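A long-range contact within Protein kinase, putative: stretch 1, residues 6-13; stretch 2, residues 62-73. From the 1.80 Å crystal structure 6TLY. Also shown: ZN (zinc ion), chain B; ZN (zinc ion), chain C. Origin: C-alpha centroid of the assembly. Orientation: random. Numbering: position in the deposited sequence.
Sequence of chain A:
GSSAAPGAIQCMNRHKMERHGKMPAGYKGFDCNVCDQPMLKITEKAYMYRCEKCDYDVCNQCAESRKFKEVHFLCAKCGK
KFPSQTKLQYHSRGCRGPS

Stretch 1 6-13: PGAIQCMN
Stretch 2, residues 62-73: CAESRKFKEVHF

Two stretches whose touching residues are at least 54 positions apart in sequence meet at two small sites, burying 349 Å² in total, both sides summed. Residues 6-13 have no regular helix or strand; residues 62-73 begin as the end of a helix and continue largely as loop or turn. In register, Ile9 CA lies 6.2 Å from Ala63 CA and Met12 CA 8.1 Å from Phe68 CA, so the stretches advance in broadly the same direction. No backbone-to-backbone hydrogen bond links them; every direct contact involves at least one side chain.

The polar link starts from the residue where the helix ends its regular geometry. Arg66 has phi/psi of 62/39, and a Schellman motif closes the last turn: Arg66 N bonds to Ala63 O at 3.2 Å and Lys67 N to Cys62 O at 2.9 Å. The Arg66 CA-to-CB bond points sideways, but the chain, with chi1 -83° (m), chi2 82° (p), chi3 174° (t) and chi4 166°, brings its guanidinium to the first stretch. There Arg66 NE donates to Gly7 O at 2.7 Å, with an N-H...O angle of 144° and the carbonyl near the guanidinium plane. Within its own stretch, Arg66 NH1 donates to Glu64 O at 2.8 Å. One planar group thus ties a loop carbonyl to a carbonyl of the helix end, a task suited to arginine's several donors. Gly7 has phi/psi of 85/3, and positive phi by itself favours glycine; Ala8 follows at -80/168, its CA-to-CB bond pointing away.

The apolar packing centres on Ile9, at phi/psi -77/105 with chi1 -58° (m) and chi2 -173° (t). Its CA-to-CB bond points sideways, yet the side-chain end comes nearer the other stretch. Ile9 CG2 lies 4.0 Å from Ala63 CB, while Ile9 CD1 reaches Glu64 CG, also at 4.0 Å, using the aliphatic part of a glutamate in rotamer m, t (chi3 9°). Ile9 CG1 sits over one face of the Arg66 guanidinium, 3.6 Å from Arg66 NH2. The arginine therefore offers its edge to a carbonyl and a face to a hydrocarbon. Ala63 is buried.

Gln10 (-132/162) and Cys11 (-86/-175) lead to the second site, a methionine-aromatic contact. Met12, at -68/-22, has its CA-to-CB bond toward the other stretch, with chi1 -48° (m), chi2 178° (t) and chi3 86° (p). Met12 CE makes a CH-pi contact over one face of His72, 3.4 Å from the ring centroid, 26° off the normal and 3.1 Å from His72 CD2. The His72 CA-to-CB bond also points toward its partner (phi/psi -117/136, chi1 -66° (m), chi2 -177°), and a weak hydrogen bond from His72 NE2 to Lys69 O, 3.1 Å, links the ring to its own loop. Lys69 (-68/136; t, p, t, t) places CB 4.2 Å from Met12 CE before its chain leads away.

Zinc binds each stretch separately: Cys11 SG is 2.5 Å from ZN of chain B, Cys62 SG 2.3 Å from ZN of chain C.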

# COMPACT_ATOMS: atom_id res chain seq x y z
N PRO A 6 12.65 0.65 11.68
CA PRO A 6 13.12 1.50 10.59
C PRO A 6 13.84 0.68 9.51
O PRO A 6 14.68 -0.12 9.83
CB PRO A 6 14.06 2.46 11.33
CG PRO A 6 13.49 2.56 12.72
CD PRO A 6 12.98 1.17 13.00
N GLY A 7 13.41 0.88 8.26
CA GLY A 7 13.93 0.21 7.04
C GLY A 7 13.34 -1.16 6.71
O GLY A 7 13.82 -1.70 5.73
N ALA A 8 12.35 -1.69 7.45
CA ALA A 8 11.70 -3.02 7.22
C ALA A 8 10.65 -2.98 6.08
O ALA A 8 10.36 -1.85 5.72
CB ALA A 8 11.08 -3.48 8.51
N ILE A 9 10.13 -4.08 5.55
CA ILE A 9 9.14 -3.85 4.47
C ILE A 9 7.81 -3.42 5.10
O ILE A 9 7.05 -4.26 5.54
CB ILE A 9 8.99 -5.02 3.50
CG1 ILE A 9 10.33 -5.35 2.85
CG2 ILE A 9 7.93 -4.69 2.48
CD1 ILE A 9 10.23 -6.37 1.78
N GLN A 10 7.54 -2.14 4.98
CA GLN A 10 6.39 -1.51 5.66
C GLN A 10 5.58 -0.63 4.71
O GLN A 10 6.07 -0.19 3.71
CB GLN A 10 6.93 -0.68 6.82
N CYS A 11 4.35 -0.34 5.12
CA CYS A 11 3.48 0.59 4.38
C CYS A 11 3.78 2.03 4.81
O CYS A 11 4.66 2.26 5.59
CB CYS A 11 2.03 0.26 4.66
SG CYS A 11 1.61 0.73 6.35
N MET A 12 3.02 3.00 4.31
CA MET A 12 3.27 4.40 4.66
C MET A 12 2.96 4.70 6.13
O MET A 12 3.46 5.70 6.65
CB MET A 12 2.44 5.37 3.80
CG MET A 12 2.48 5.08 2.33
SD MET A 12 1.44 6.24 1.41
CE MET A 12 2.59 7.57 1.18
N ASN A 13 2.11 3.88 6.77
CA ASN A 13 1.73 4.08 8.16
C ASN A 13 2.42 3.11 9.13
O ASN A 13 1.88 2.80 10.18
CB ASN A 13 0.22 4.04 8.29
CG ASN A 13 -0.39 5.17 7.48
OD1 ASN A 13 -0.14 6.35 7.77
ND2 ASN A 13 -1.14 4.86 6.43
N CYS A 62 9.60 -2.21 -5.79
CA CYS A 62 9.54 -1.06 -4.90
C CYS A 62 9.65 -1.49 -3.42
O CYS A 62 10.37 -0.87 -2.63
CB CYS A 62 8.29 -0.23 -5.15
SG CYS A 62 8.27 0.67 -6.72
N ALA A 63 8.95 -2.58 -3.05
CA ALA A 63 8.93 -3.03 -1.67
C ALA A 63 10.31 -3.45 -1.11
O ALA A 63 10.73 -2.95 -0.07
CB ALA A 63 7.92 -4.15 -1.50
N GLU A 64 11.03 -4.28 -1.86
CA GLU A 64 12.31 -4.82 -1.46
C GLU A 64 13.43 -3.77 -1.54
O GLU A 64 14.31 -3.78 -0.68
CB GLU A 64 12.60 -6.09 -2.26
CG GLU A 64 11.64 -7.20 -1.83
CD GLU A 64 11.54 -8.40 -2.76
OE1 GLU A 64 12.35 -8.48 -3.70
OE2 GLU A 64 10.63 -9.25 -2.56
N SER A 65 13.33 -2.80 -2.46
CA SER A 65 14.32 -1.71 -2.51
C SER A 65 13.98 -0.53 -1.55
O SER A 65 14.75 0.42 -1.46
CB SER A 65 14.50 -1.21 -3.94
OG SER A 65 13.43 -0.37 -4.36
N ARG A 66 12.85 -0.61 -0.83
CA ARG A 66 12.39 0.41 0.10
C ARG A 66 12.12 1.73 -0.60
O ARG A 66 12.45 2.79 -0.08
CB ARG A 66 13.33 0.58 1.30
CG ARG A 66 13.06 -0.45 2.37
CD ARG A 66 13.70 -1.78 2.09
NE ARG A 66 13.53 -2.70 3.21
CZ ARG A 66 13.76 -4.01 3.14
NH1 ARG A 66 14.12 -4.57 2.00
NH2 ARG A 66 13.60 -4.78 4.22
N LYS A 67 11.55 1.66 -1.81
CA LYS A 67 11.19 2.85 -2.55
C LYS A 67 9.94 3.42 -1.91
O LYS A 67 9.06 2.67 -1.48
CB LYS A 67 10.91 2.52 -4.02
CG LYS A 67 12.14 2.66 -4.90
CD LYS A 67 11.76 3.06 -6.32
CE LYS A 67 11.13 4.44 -6.36
NZ LYS A 67 10.27 4.59 -7.56
N PHE A 68 9.85 4.73 -1.83
CA PHE A 68 8.71 5.40 -1.23
C PHE A 68 8.16 6.45 -2.18
O PHE A 68 8.88 6.96 -3.04
CB PHE A 68 9.08 6.02 0.14
CG PHE A 68 10.26 6.97 0.13
CD1 PHE A 68 11.55 6.51 0.30
CD2 PHE A 68 10.08 8.33 -0.08
CE1 PHE A 68 12.63 7.38 0.27
CE2 PHE A 68 11.16 9.19 -0.12
CZ PHE A 68 12.43 8.72 0.08
N LYS A 69 6.87 6.75 -2.03
CA LYS A 69 6.18 7.79 -2.77
C LYS A 69 6.76 9.13 -2.29
O LYS A 69 6.95 9.32 -1.08
CB LYS A 69 4.68 7.73 -2.44
CG LYS A 69 3.77 8.43 -3.43
CD LYS A 69 3.69 7.72 -4.74
CE LYS A 69 2.56 8.24 -5.57
NZ LYS A 69 2.29 7.34 -6.72
N GLU A 70 7.05 10.04 -3.21
CA GLU A 70 7.59 11.35 -2.87
C GLU A 70 6.49 12.37 -2.50
O GLU A 70 6.82 13.48 -2.15
CB GLU A 70 8.51 11.87 -3.99
CG GLU A 70 9.82 11.12 -4.08
CD GLU A 70 10.45 11.12 -5.46
OE1 GLU A 70 10.87 12.20 -5.93
OE2 GLU A 70 10.54 10.03 -6.06
N VAL A 71 5.21 12.00 -2.62
CA VAL A 71 4.07 12.85 -2.21
C VAL A 71 3.15 12.04 -1.29
O VAL A 71 2.72 10.96 -1.67
CB VAL A 71 3.27 13.51 -3.36
CG1 VAL A 71 2.22 14.46 -2.78
CG2 VAL A 71 4.20 14.28 -4.30
N HIS A 72 2.85 12.56 -0.10
CA HIS A 72 1.97 11.89 0.85
C HIS A 72 0.73 12.76 1.08
O HIS A 72 0.85 13.97 1.24
CB HIS A 72 2.67 11.67 2.19
CG HIS A 72 3.83 10.71 2.16
ND1 HIS A 72 4.51 10.37 3.32
CD2 HIS A 72 4.40 10.06 1.12
CE1 HIS A 72 5.47 9.54 2.94
NE2 HIS A 72 5.43 9.30 1.64
N PHE A 73 -0.47 12.15 1.10
CA PHE A 73 -1.74 12.82 1.37
C PHE A 73 -2.22 12.32 2.73
O PHE A 73 -2.38 11.13 2.92
CB PHE A 73 -2.76 12.51 0.28
CG PHE A 73 -2.32 13.01 -1.08
CD1 PHE A 73 -1.51 12.24 -1.89
CD2 PHE A 73 -2.66 14.29 -1.51
CE1 PHE A 73 -1.07 12.72 -3.12
CE2 PHE A 73 -2.20 14.77 -2.72
CZ PHE A 73 -1.42 13.98 -3.53
ZN ZN B . -0.69 -0.03 6.76
ZN ZN C . 6.57 -0.40 -7.87